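Phosphate-binding protein PstS (Borrelia burgdorferi, PDB 4N13) binds inorganic phosphate with micromolar affinity as the solute-binding lipoprotein of the PstSACB ABC transporter, which imports phosphate. Local coordinates at residues Lys62-Arg68 against Arg224-Thr230; Val83-Asp87 against Phe260-Lys264; Ile110-Gln116 against Glu157-Arg161; Lys127-Arg133 against Thr180-Tyr186. All coordinates share one frame; numbering follows the deposited sequence.

Contact 1 of 4, residues Lys62-Arg68 against Arg224-Thr230; sequences KIAISSR and RNLIIVT. With SO4 (sulfate ion), chain D.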
# COMPACT_ATOMS: atom_id res chain seq x y z
N LYS A 62 6.68 21.66 6.37
CA LYS A 62 5.87 21.66 7.60
C LYS A 62 5.06 20.37 7.76
O LYS A 62 4.59 20.07 8.86
CB LYS A 62 4.93 22.85 7.61
CG LYS A 62 5.63 24.16 7.87
CD LYS A 62 4.62 25.30 7.95
CE LYS A 62 5.29 26.65 8.04
NZ LYS A 62 4.30 27.74 7.88
N ILE A 63 4.88 19.62 6.68
CA ILE A 63 4.18 18.35 6.71
C ILE A 63 4.96 17.41 5.81
O ILE A 63 5.38 17.82 4.72
CB ILE A 63 2.73 18.45 6.15
CG1 ILE A 63 1.91 19.50 6.93
CG2 ILE A 63 2.05 17.09 6.14
CD1 ILE A 63 0.56 19.81 6.30
N ALA A 64 5.10 16.15 6.21
CA ALA A 64 5.60 15.10 5.34
C ALA A 64 4.51 14.06 5.13
O ALA A 64 3.73 13.78 6.03
CB ALA A 64 6.83 14.43 5.93
N ILE A 65 4.46 13.51 3.92
CA ILE A 65 3.53 12.43 3.62
C ILE A 65 4.34 11.16 3.39
O ILE A 65 5.22 11.14 2.54
CB ILE A 65 2.70 12.72 2.36
CG1 ILE A 65 2.00 14.07 2.49
CG2 ILE A 65 1.73 11.58 2.14
CD1 ILE A 65 0.97 14.12 3.61
N SER A 66 4.06 10.11 4.18
CA SER A 66 4.85 8.89 4.11
C SER A 66 3.99 7.67 3.83
O SER A 66 2.86 7.57 4.30
CB SER A 66 5.59 8.68 5.43
OG SER A 66 6.38 7.51 5.39
N SER A 67 4.54 6.76 3.03
CA SER A 67 3.94 5.46 2.78
C SER A 67 4.56 4.36 3.63
O SER A 67 4.25 3.19 3.45
CB SER A 67 4.07 5.10 1.30
OG SER A 67 5.43 5.12 0.91
N ARG A 68 5.45 4.73 4.54
CA ARG A 68 6.08 3.77 5.44
C ARG A 68 5.96 4.21 6.87
O ARG A 68 5.84 5.41 7.16
CB ARG A 68 7.56 3.61 5.10
CG ARG A 68 8.42 4.82 5.42
CD ARG A 68 9.80 4.40 5.92
NE ARG A 68 10.74 5.51 6.02
CZ ARG A 68 10.84 6.32 7.08
NH1 ARG A 68 10.05 6.18 8.13
NH2 ARG A 68 11.73 7.29 7.08
N ARG A 224 -0.05 -0.64 2.73
CA ARG A 224 0.69 0.49 3.26
C ARG A 224 -0.30 1.51 3.79
O ARG A 224 -1.32 1.79 3.17
CB ARG A 224 1.55 1.12 2.18
CG ARG A 224 2.63 0.22 1.63
CD ARG A 224 3.74 1.07 1.12
NE ARG A 224 4.84 0.40 0.44
CZ ARG A 224 5.99 0.02 1.01
NH1 ARG A 224 6.18 0.13 2.32
NH2 ARG A 224 6.95 -0.49 0.26
N ASN A 225 0.02 2.06 4.94
CA ASN A 225 -0.76 3.13 5.55
C ASN A 225 -0.14 4.47 5.14
O ASN A 225 1.03 4.73 5.44
CB ASN A 225 -0.73 2.99 7.08
CG ASN A 225 -1.52 1.79 7.60
OD1 ASN A 225 -2.07 1.02 6.85
ND2 ASN A 225 -1.60 1.67 8.92
N LEU A 226 -0.88 5.29 4.41
CA LEU A 226 -0.38 6.60 3.99
C LEU A 226 -0.66 7.58 5.11
O LEU A 226 -1.82 7.74 5.53
CB LEU A 226 -1.03 7.04 2.69
CG LEU A 226 -0.30 6.60 1.41
CD1 LEU A 226 0.96 7.43 1.19
CD2 LEU A 226 0.08 5.14 1.45
N ILE A 227 0.39 8.22 5.60
CA ILE A 227 0.32 9.00 6.84
C ILE A 227 0.79 10.43 6.62
O ILE A 227 1.69 10.72 5.83
CB ILE A 227 1.13 8.35 8.00
CG1 ILE A 227 2.59 8.13 7.63
CG2 ILE A 227 0.47 7.06 8.45
CD1 ILE A 227 3.43 7.67 8.80
N ILE A 228 0.13 11.32 7.36
CA ILE A 228 0.48 12.72 7.48
C ILE A 228 1.36 12.84 8.71
O ILE A 228 0.96 12.46 9.81
CB ILE A 228 -0.79 13.56 7.72
CG1 ILE A 228 -1.74 13.45 6.52
CG2 ILE A 228 -0.45 15.02 8.02
CD1 ILE A 228 -3.16 13.86 6.84
N VAL A 229 2.55 13.38 8.51
CA VAL A 229 3.57 13.47 9.56
C VAL A 229 3.87 14.94 9.84
O VAL A 229 4.15 15.71 8.93
CB VAL A 229 4.86 12.73 9.16
CG1 VAL A 229 5.87 12.72 10.31
CG2 VAL A 229 4.55 11.30 8.71
N THR A 230 3.84 15.29 11.12
CA THR A 230 4.21 16.63 11.59
C THR A 230 5.17 16.50 12.74
O THR A 230 5.38 15.40 13.24
CB THR A 230 2.98 17.42 12.04
OG1 THR A 230 2.28 16.67 13.04
CG2 THR A 230 2.05 17.71 10.89
S SO4 D . 7.87 6.38 -1.50
O1 SO4 D . 7.95 7.50 -2.40
O2 SO4 D . 8.40 5.21 -2.23
O3 SO4 D . 8.55 6.57 -0.22
O4 SO4 D . 6.49 6.11 -1.14
O HOH W 1 2.60 1.44 5.97
O HOH W 2 4.59 0.62 4.66

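Contact 2 of 4, residues Val83-Asp87 against Phe260-Lys264; sequences VFAYD and FLGIK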
# COMPACT_ATOMS: atom_id res chain seq x y z
N VAL A 83 -3.15 8.69 9.89
CA VAL A 83 -3.40 8.00 8.63
C VAL A 83 -4.48 8.74 7.84
O VAL A 83 -5.47 9.23 8.42
CB VAL A 83 -3.82 6.53 8.89
CG1 VAL A 83 -5.14 6.43 9.61
CG2 VAL A 83 -3.91 5.74 7.59
N PHE A 84 -4.31 8.83 6.51
CA PHE A 84 -5.35 9.45 5.67
C PHE A 84 -5.71 8.63 4.44
O PHE A 84 -6.61 9.01 3.74
CB PHE A 84 -4.98 10.88 5.25
CG PHE A 84 -3.98 10.95 4.14
CD1 PHE A 84 -4.38 11.24 2.85
CD2 PHE A 84 -2.64 10.71 4.38
CE1 PHE A 84 -3.46 11.30 1.82
CE2 PHE A 84 -1.73 10.75 3.35
CZ PHE A 84 -2.13 11.06 2.08
N ALA A 85 -5.01 7.53 4.18
CA ALA A 85 -5.31 6.69 3.03
C ALA A 85 -4.61 5.37 3.17
O ALA A 85 -3.67 5.25 3.96
CB ALA A 85 -4.90 7.38 1.72
N TYR A 86 -5.05 4.39 2.37
CA TYR A 86 -4.43 3.06 2.35
C TYR A 86 -4.16 2.62 0.93
O TYR A 86 -4.97 2.88 0.03
CB TYR A 86 -5.32 2.01 3.00
CG TYR A 86 -5.67 2.33 4.42
CD1 TYR A 86 -4.82 1.99 5.45
CD2 TYR A 86 -6.86 2.96 4.73
CE1 TYR A 86 -5.15 2.29 6.77
CE2 TYR A 86 -7.19 3.26 6.02
CZ TYR A 86 -6.35 2.92 7.04
OH TYR A 86 -6.72 3.24 8.34
N ASP A 87 -3.02 1.98 0.75
CA ASP A 87 -2.60 1.36 -0.50
C ASP A 87 -2.52 -0.12 -0.24
O ASP A 87 -1.49 -0.65 0.22
CB ASP A 87 -1.25 1.95 -0.91
CG ASP A 87 -0.63 1.24 -2.06
OD1 ASP A 87 -1.38 0.62 -2.82
OD2 ASP A 87 0.62 1.32 -2.20
N PHE A 260 -7.12 5.04 -4.37
CA PHE A 260 -6.68 4.58 -3.06
C PHE A 260 -7.92 4.37 -2.20
O PHE A 260 -9.04 4.64 -2.62
CB PHE A 260 -5.77 5.61 -2.37
CG PHE A 260 -4.36 5.67 -2.91
CD1 PHE A 260 -3.30 5.26 -2.12
CD2 PHE A 260 -4.10 6.19 -4.16
CE1 PHE A 260 -2.01 5.34 -2.58
CE2 PHE A 260 -2.80 6.26 -4.63
CZ PHE A 260 -1.76 5.82 -3.84
N LEU A 261 -7.72 3.87 -1.00
CA LEU A 261 -8.81 3.61 -0.07
C LEU A 261 -8.79 4.65 1.03
O LEU A 261 -7.73 4.96 1.55
CB LEU A 261 -8.60 2.25 0.57
CG LEU A 261 -9.74 1.79 1.44
CD1 LEU A 261 -10.95 1.45 0.58
CD2 LEU A 261 -9.29 0.57 2.24
N GLY A 262 -9.95 5.20 1.37
CA GLY A 262 -10.04 6.24 2.39
C GLY A 262 -10.24 5.72 3.80
O GLY A 262 -10.41 4.53 4.05
N ILE A 263 -10.17 6.65 4.75
CA ILE A 263 -10.41 6.37 6.15
C ILE A 263 -11.85 6.72 6.51
O ILE A 263 -12.57 7.30 5.71
CB ILE A 263 -9.48 7.22 7.05
CG1 ILE A 263 -9.77 8.72 6.89
CG2 ILE A 263 -8.01 6.89 6.77
CD1 ILE A 263 -9.09 9.58 7.94
N LYS A 264 -12.27 6.40 7.72
CA LYS A 264 -13.57 6.88 8.20
C LYS A 264 -13.51 8.35 8.66
O LYS A 264 -12.50 8.79 9.22
CB LYS A 264 -14.04 5.97 9.33
CG LYS A 264 -13.97 4.50 8.95
CD LYS A 264 -14.64 4.25 7.61
CE LYS A 264 -14.22 2.94 6.97
NZ LYS A 264 -14.70 1.74 7.70

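Contact 3 of 4, residues Ile110-Gln116 against Glu157-Arg161; sequences ILNGEIQ and EAQFR. With EDO (1,2-ethanediol), chain F.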
# COMPACT_ATOMS: atom_id res chain seq x y z
N ILE A 110 5.40 -18.94 0.41
CA ILE A 110 5.17 -19.14 -1.04
C ILE A 110 6.01 -18.11 -1.80
O ILE A 110 6.70 -18.42 -2.78
CB ILE A 110 3.67 -19.02 -1.41
CG1 ILE A 110 2.89 -20.19 -0.80
CG2 ILE A 110 3.49 -18.92 -2.91
CD1 ILE A 110 1.40 -20.11 -0.96
N LEU A 111 5.98 -16.87 -1.33
CA LEU A 111 6.67 -15.79 -2.02
C LEU A 111 8.17 -15.97 -2.07
O LEU A 111 8.78 -15.54 -3.04
CB LEU A 111 6.31 -14.44 -1.38
CG LEU A 111 4.85 -14.04 -1.51
CD1 LEU A 111 4.55 -12.81 -0.68
CD2 LEU A 111 4.53 -13.78 -2.93
N ASN A 112 8.76 -16.54 -1.01
CA ASN A 112 10.20 -16.71 -0.97
C ASN A 112 10.65 -18.09 -1.42
O ASN A 112 11.85 -18.36 -1.42
CB ASN A 112 10.77 -16.35 0.41
CG ASN A 112 10.91 -17.52 1.33
OD1 ASN A 112 10.12 -18.48 1.30
ND2 ASN A 112 11.92 -17.46 2.20
N GLY A 113 9.72 -18.93 -1.85
CA GLY A 113 10.10 -20.22 -2.41
C GLY A 113 10.25 -21.37 -1.43
O GLY A 113 10.59 -22.47 -1.87
N GLU A 114 10.04 -21.14 -0.14
CA GLU A 114 10.07 -22.24 0.82
C GLU A 114 8.89 -23.19 0.66
O GLU A 114 8.97 -24.36 1.03
CB GLU A 114 10.13 -21.71 2.25
CG GLU A 114 11.47 -21.14 2.60
CD GLU A 114 11.54 -20.59 4.02
OE1 GLU A 114 10.72 -21.00 4.87
OE2 GLU A 114 12.43 -19.75 4.27
N ILE A 115 7.79 -22.69 0.12
CA ILE A 115 6.63 -23.52 -0.21
C ILE A 115 6.42 -23.45 -1.72
O ILE A 115 6.22 -22.37 -2.24
CB ILE A 115 5.34 -23.05 0.53
CG1 ILE A 115 5.48 -23.31 2.02
CG2 ILE A 115 4.12 -23.75 -0.03
CD1 ILE A 115 4.32 -22.75 2.84
N GLN A 116 6.49 -24.59 -2.40
CA GLN A 116 6.37 -24.61 -3.86
C GLN A 116 5.35 -25.60 -4.40
O GLN A 116 5.22 -25.75 -5.62
CB GLN A 116 7.72 -24.86 -4.53
CG GLN A 116 8.66 -23.72 -4.31
CD GLN A 116 9.89 -23.78 -5.15
OE1 GLN A 116 9.91 -24.40 -6.23
NE2 GLN A 116 10.95 -23.11 -4.69
N GLU A 157 16.87 -14.88 3.12
CA GLU A 157 15.54 -15.48 3.23
C GLU A 157 14.46 -14.54 2.71
O GLU A 157 13.46 -14.99 2.15
CB GLU A 157 15.23 -15.84 4.68
CG GLU A 157 16.17 -16.88 5.29
CD GLU A 157 16.26 -16.84 6.82
OE1 GLU A 157 15.71 -15.92 7.49
OE2 GLU A 157 16.92 -17.75 7.36
N ALA A 158 14.67 -13.24 2.86
CA ALA A 158 13.66 -12.25 2.49
C ALA A 158 13.83 -11.82 1.04
O ALA A 158 13.89 -10.61 0.73
CB ALA A 158 13.76 -11.03 3.40
N GLN A 159 13.99 -12.80 0.16
CA GLN A 159 14.07 -12.57 -1.26
C GLN A 159 12.98 -13.38 -1.95
O GLN A 159 12.62 -14.46 -1.49
CB GLN A 159 15.44 -12.97 -1.79
CG GLN A 159 16.58 -12.17 -1.18
CD GLN A 159 16.38 -10.66 -1.28
OE1 GLN A 159 15.97 -10.13 -2.32
NE2 GLN A 159 16.66 -9.95 -0.18
N PHE A 160 12.45 -12.85 -3.04
CA PHE A 160 11.43 -13.56 -3.79
C PHE A 160 12.01 -14.82 -4.44
O PHE A 160 13.16 -14.85 -4.88
CB PHE A 160 10.86 -12.67 -4.89
CG PHE A 160 9.86 -11.63 -4.42
CD1 PHE A 160 8.59 -11.98 -4.05
CD2 PHE A 160 10.21 -10.29 -4.42
CE1 PHE A 160 7.68 -11.00 -3.68
CE2 PHE A 160 9.31 -9.34 -4.05
CZ PHE A 160 8.03 -9.70 -3.69
N ARG A 161 11.18 -15.86 -4.49
CA ARG A 161 11.42 -17.05 -5.30
C ARG A 161 11.91 -16.59 -6.66
O ARG A 161 11.29 -15.76 -7.30
CB ARG A 161 10.11 -17.85 -5.42
CG ARG A 161 10.21 -19.10 -6.23
CD ARG A 161 8.90 -19.85 -6.24
NE ARG A 161 8.95 -20.88 -7.27
CZ ARG A 161 7.93 -21.66 -7.63
NH1 ARG A 161 6.76 -21.55 -7.02
NH2 ARG A 161 8.09 -22.54 -8.62
C1 EDO F . 12.19 -12.52 -9.04
O1 EDO F . 11.65 -11.41 -8.30
C2 EDO F . 11.09 -13.34 -9.72
O2 EDO F . 10.14 -13.82 -8.77
O HOH W 3 6.34 -20.72 -4.35

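Contact 4 of 4, residues Lys127-Arg133 against Thr180-Tyr186; sequences KINFINR and TPHSIGY. With SO4 (sulfate ion), chain B; EDO (1,2-ethanediol), chain F.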
# COMPACT_ATOMS: atom_id res chain seq x y z
N LYS A 127 2.26 -28.17 -8.29
CA LYS A 127 3.32 -27.19 -8.16
C LYS A 127 2.68 -25.79 -8.23
O LYS A 127 1.73 -25.56 -8.98
CB LYS A 127 4.32 -27.38 -9.29
CG LYS A 127 5.48 -26.42 -9.31
CD LYS A 127 6.58 -26.87 -8.35
CE LYS A 127 7.79 -25.96 -8.41
NZ LYS A 127 8.85 -26.41 -7.50
N ILE A 128 3.19 -24.88 -7.42
CA ILE A 128 2.71 -23.50 -7.41
C ILE A 128 3.41 -22.71 -8.51
O ILE A 128 4.64 -22.65 -8.55
CB ILE A 128 3.00 -22.82 -6.06
CG1 ILE A 128 2.31 -23.58 -4.93
CG2 ILE A 128 2.57 -21.35 -6.09
CD1 ILE A 128 2.55 -23.00 -3.54
N ASN A 129 2.62 -22.08 -9.38
CA ASN A 129 3.14 -21.13 -10.34
C ASN A 129 2.96 -19.72 -9.77
O ASN A 129 1.87 -19.16 -9.76
CB ASN A 129 2.42 -21.28 -11.67
CG ASN A 129 2.89 -22.47 -12.43
OD1 ASN A 129 4.09 -22.67 -12.59
ND2 ASN A 129 1.95 -23.28 -12.90
N PHE A 130 4.05 -19.19 -9.24
CA PHE A 130 4.06 -17.87 -8.64
C PHE A 130 4.28 -16.82 -9.72
O PHE A 130 5.28 -16.85 -10.44
CB PHE A 130 5.19 -17.80 -7.61
CG PHE A 130 5.49 -16.42 -7.11
CD1 PHE A 130 4.47 -15.56 -6.74
CD2 PHE A 130 6.81 -16.01 -6.98
CE1 PHE A 130 4.77 -14.28 -6.27
CE2 PHE A 130 7.11 -14.74 -6.48
CZ PHE A 130 6.09 -13.88 -6.13
N ILE A 131 3.34 -15.87 -9.81
CA ILE A 131 3.40 -14.75 -10.75
C ILE A 131 3.83 -13.54 -9.94
O ILE A 131 3.15 -13.13 -9.01
CB ILE A 131 2.04 -14.51 -11.38
CG1 ILE A 131 1.59 -15.77 -12.15
CG2 ILE A 131 2.07 -13.30 -12.28
CD1 ILE A 131 0.09 -15.81 -12.44
N ASN A 132 5.01 -13.01 -10.26
CA ASN A 132 5.57 -11.87 -9.55
C ASN A 132 5.52 -10.62 -10.41
O ASN A 132 5.35 -10.70 -11.62
CB ASN A 132 7.02 -12.17 -9.16
CG ASN A 132 7.49 -11.37 -7.95
OD1 ASN A 132 6.73 -10.63 -7.34
ND2 ASN A 132 8.76 -11.52 -7.60
N ARG A 133 5.62 -9.48 -9.77
CA ARG A 133 5.79 -8.21 -10.46
C ARG A 133 7.26 -7.90 -10.70
O ARG A 133 8.15 -8.45 -10.06
CB ARG A 133 5.12 -7.07 -9.68
CG ARG A 133 3.62 -7.11 -9.72
CD ARG A 133 3.06 -6.91 -11.14
NE ARG A 133 3.63 -5.73 -11.77
CZ ARG A 133 3.26 -4.48 -11.54
NH1 ARG A 133 2.26 -4.20 -10.72
NH2 ARG A 133 3.89 -3.48 -12.13
N THR A 180 -2.62 -19.39 -16.36
CA THR A 180 -1.56 -20.22 -15.80
C THR A 180 -2.15 -21.12 -14.72
O THR A 180 -2.72 -20.62 -13.74
CB THR A 180 -0.46 -19.34 -15.19
OG1 THR A 180 0.05 -18.43 -16.18
CG2 THR A 180 0.67 -20.16 -14.70
N PRO A 181 -2.03 -22.43 -14.87
CA PRO A 181 -2.67 -23.29 -13.87
C PRO A 181 -2.00 -23.18 -12.50
O PRO A 181 -0.81 -22.88 -12.39
CB PRO A 181 -2.52 -24.70 -14.46
CG PRO A 181 -1.45 -24.61 -15.46
CD PRO A 181 -1.34 -23.19 -15.93
N HIS A 182 -2.78 -23.42 -11.46
CA HIS A 182 -2.30 -23.48 -10.09
C HIS A 182 -1.44 -22.29 -9.71
O HIS A 182 -0.42 -22.44 -9.04
CB HIS A 182 -1.56 -24.79 -9.87
CG HIS A 182 -2.40 -25.99 -10.17
ND1 HIS A 182 -2.12 -26.85 -11.21
CD2 HIS A 182 -3.52 -26.46 -9.58
CE1 HIS A 182 -3.03 -27.81 -11.24
NE2 HIS A 182 -3.89 -27.59 -10.26
N SER A 183 -1.89 -21.09 -10.09
CA SER A 183 -1.10 -19.89 -9.99
C SER A 183 -1.61 -18.95 -8.92
O SER A 183 -2.76 -19.02 -8.48
CB SER A 183 -1.04 -19.19 -11.35
OG SER A 183 -2.31 -18.76 -11.72
N ILE A 184 -0.71 -18.07 -8.49
CA ILE A 184 -0.99 -17.05 -7.49
C ILE A 184 -0.19 -15.80 -7.86
O ILE A 184 0.99 -15.88 -8.22
CB ILE A 184 -0.66 -17.53 -6.04
CG1 ILE A 184 -0.96 -16.42 -5.02
CG2 ILE A 184 0.79 -18.03 -5.91
CD1 ILE A 184 -0.88 -16.90 -3.59
N GLY A 185 -0.84 -14.64 -7.74
CA GLY A 185 -0.21 -13.35 -7.96
C GLY A 185 -0.79 -12.31 -7.02
O GLY A 185 -1.71 -12.60 -6.26
N TYR A 186 -0.28 -11.08 -7.11
CA TYR A 186 -0.80 -9.99 -6.29
C TYR A 186 -1.06 -8.76 -7.11
O TYR A 186 -0.35 -8.46 -8.07
CB TYR A 186 0.13 -9.64 -5.14
CG TYR A 186 1.58 -9.35 -5.48
CD1 TYR A 186 1.99 -8.07 -5.86
CD2 TYR A 186 2.54 -10.34 -5.42
CE1 TYR A 186 3.30 -7.81 -6.16
CE2 TYR A 186 3.86 -10.07 -5.73
CZ TYR A 186 4.23 -8.79 -6.10
OH TYR A 186 5.54 -8.46 -6.38
S SO4 B . 2.53 -0.59 -9.84
O1 SO4 B . 1.60 -1.70 -9.65
O2 SO4 B . 1.71 0.61 -9.95
O3 SO4 B . 3.37 -0.52 -8.66
O4 SO4 B . 3.27 -0.86 -11.05
C1 EDO F . 12.19 -12.52 -9.04
O1 EDO F . 11.65 -11.41 -8.30
C2 EDO F . 11.09 -13.34 -9.72
O2 EDO F . 10.14 -13.82 -8.77
O HOH W 4 2.06 -10.65 -8.79
O HOH W 5 0.58 -5.93 -9.06

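Contact 1 of 4, residues Lys62-Arg68 against Arg224-Thr230
Strand 63-66 runs antiparallel to strand 224-230, their axes approaching to 4.7 Å at 155°, with Ala64 opposite Val229 and Ser66 opposite Ile227 as hydrogen-bonded pairs and Ile65 opposite Ile228 as the non-hydrogen-bonded pair between them. Each hydrogen-bonded pair makes two reciprocal backbone bonds, and Ser66 N to Ile227 O, at 3.0 Å, is the longest of the four. On one face, Ile63 and Ile228 lie side by side with CG2 against CG2 at 3.8 Å, and Ile65 CD1 meets Ile228 CG1. The other face carries Ala64, Ser66, Ile227 and Val229. There Ile227 holds CG1 between its backbone N and carbonyl carbon (chi1 56°), which lays that methylene 3.8 Å from Ser66 CB. Ser66 OG turns along its own segment instead and donates in plane to a lone pair of Arg68 O at 2.8 Å. This pairing belongs to the central sheet of one lobe of the class II periplasmic binding-protein fold: helix 49-57 covers the Ala64 and Val229 face, and strand 12-18 flanks strand 63-66. Past the last bridge, Arg224 stretches alongside Ser67, bringing CD to 3.2 Å from Ser67 O. A water in the plane of its guanidinium joins Arg224 NH1 to that carbonyl, while Ser142 and Asp145 take NE and NH2. Ser67 OG donates to sulfate O4, a short bond whose length is doubtful because two conformers were deposited; Ser19, Thr20 and Ser49, phosphate ligands by similarity, hold the same ion, probably from the crystallisation liquor, at the inferred phosphate site.

Contact 2 of 4, residues Val83-Asp87 against Phe260-Lys264
The Tyr86 side chain stands roughly perpendicular to that of Ile263, with CE2 of the ring 3.8 Å from Ile263 CG2. The approach to the ring is oblique, whereas Gly262 O lies in the ring plane at its edge, 3.9 Å from Tyr86 CD2. Ile263 has CG1 between its backbone N and carbonyl carbon (chi1 64°), which sends its two branches to different targets. CG2 packs on the ring and on the Phe84 carbonyl carbon, while CD1 ends 3.7 Å from Val83 O. The side chains of Val83 and Ile263 run antiparallel as they pass, CG1 of the valine to CG2 of the isoleucine at 4.1 Å. At the other end, Phe260 sets its ring obliquely against the strand, CD1 being 3.6 Å from Tyr86 O and CE1 close to Asp87 CB. Between these packing sites lies a single antiparallel bridge. Tyr86 N donates to Leu261 O at 2.9 Å and Leu261 N returns a bond to Tyr86 O at 3.1 Å, both with the donor in the carbonyl plane. The bridge thus fixes Tyr86 by its backbone while its side chain rests on residues 262 and 263. Phe84 and Ala85 both face Leu226, a classic beta bulge on the side of strand 80-93 that pairs with strand 223-230. Residues 260-264 lie along the opposite edge of this long strand, the one carrying the Tyr86-Leu261 bonds, held there by Gln252 and Glu256 of helix 249-257, with Ile215 of helix 212-216 packed on both Tyr86 and Leu261.

Contact 3 of 4, residues Ile110-Gln116 against Glu157-Arg161
Gln116 lays its amide over one face of the Arg161 guanidinium, the two planes only 13° apart and Gln116 OE1 3.4 Å above the guanidinium plane. Arg161 can reach this far because its chain is extended throughout, CG standing opposite the backbone N (chi1 180°). Rotation of the amide is fixed by Gln116 NE2, which donates to a lone pair of Gly113 O at 2.9 Å, and by Lys127, the partner of OE1. Asp163 pairs with Arg161 NE, and a water links Arg161 NH1 to both Ile110 O and Ile115 O. The turn that carries Gln116 follows helix 104-111, which is closed by a Schellman motif in which Gly113 has positive phi. Arg161 N gives Leu111 O a nearly straight bond of 2.8 Å, placing the loop directly on that helix end. Asn112 has chi1 at 93°, some 30° off the staggered position, a rotation that goes with its amide serving both segments. Its OD1 accepts from Glu114 N, an Asx turn, while ND2 donates across to Glu157 O at 2.9 Å and to Glu114 OE2. Phe160, packed against Tyr140 and Phe130, presents its edge to Leu111 O.

Contact 4 of 4, residues Lys127-Arg133 against Thr180-Tyr186
With CG turned between its backbone N and carbonyl carbon (chi1 53°), the Tyr186 ring swings back toward Asn132, whose own CG lies opposite its backbone N (chi1 -155°). The hydroxyl donates to Asn132 OD1 at 2.7 Å, with ring and amide planes 69° apart and the oxygen at the ring edge. Asn132 ND2 is thereby directed at an ethanediol, probably from the crystallisation liquor. A water sits over the centre of one Tyr186 face, where it bridges Ile131 O and Tyr186 N and so continues the strand pairing by one step. Arg133, bent at both middle torsions, passes CG 3.6 Å from Tyr186 CE1 and then carries its guanidinium to a sulfate. NH1 donates to sulfate O1 at 2.8 Å and NH2 to O4, while another water in the guanidinium plane ties NH1 to Tyr186 O and Val167 O accepts from NE. At the far end, Asn129 ND2 makes a straight bond of 2.8 Å to Pro181 O. Between lie the parallel bridges Asn129-Ser183 and Phe130-Ile184, closed by Ile131 N to Ile184 O at 2.8 Å. On the Phe130 side, Ile128 and Ile184 rest CG2 on CG2 beneath helix 104-111. Strand 129-133 is parallel to strand 165-167 too, and helices 138-151 and 170-179 make the connections, as in the alpha/beta lobe of a periplasmic binding protein; Arg133, at the C-terminal end of strand 129-133, shares the sulfate with Ser139, a phosphate ligand by similarity.

Contacts 1 and 2 build one lobe, contacts 3 and 4 the other, and the centres of contacts 1 and 4 are about 33 Å apart. Strand 223-230 of contact 1 and strand 80-93 of contact 2 are neighbours in the sheet: Leu226 N meets Ala85 O at 2.8 Å, a probable hydrogen bond. Within the second pair, Arg161 NH1 reaches Ile128 O at 2.8 Å and Gln116 OE1 approaches Lys127 NZ at 2.6 Å. Contacts 1 and 4 each bring a residue to a sulfate, Ser67 and Arg133 respectively, and the two sulfur atoms stand 12.1 Å apart. Such a split between the two halves of the inferred phosphate site is consistent with an open cleft between the lobes.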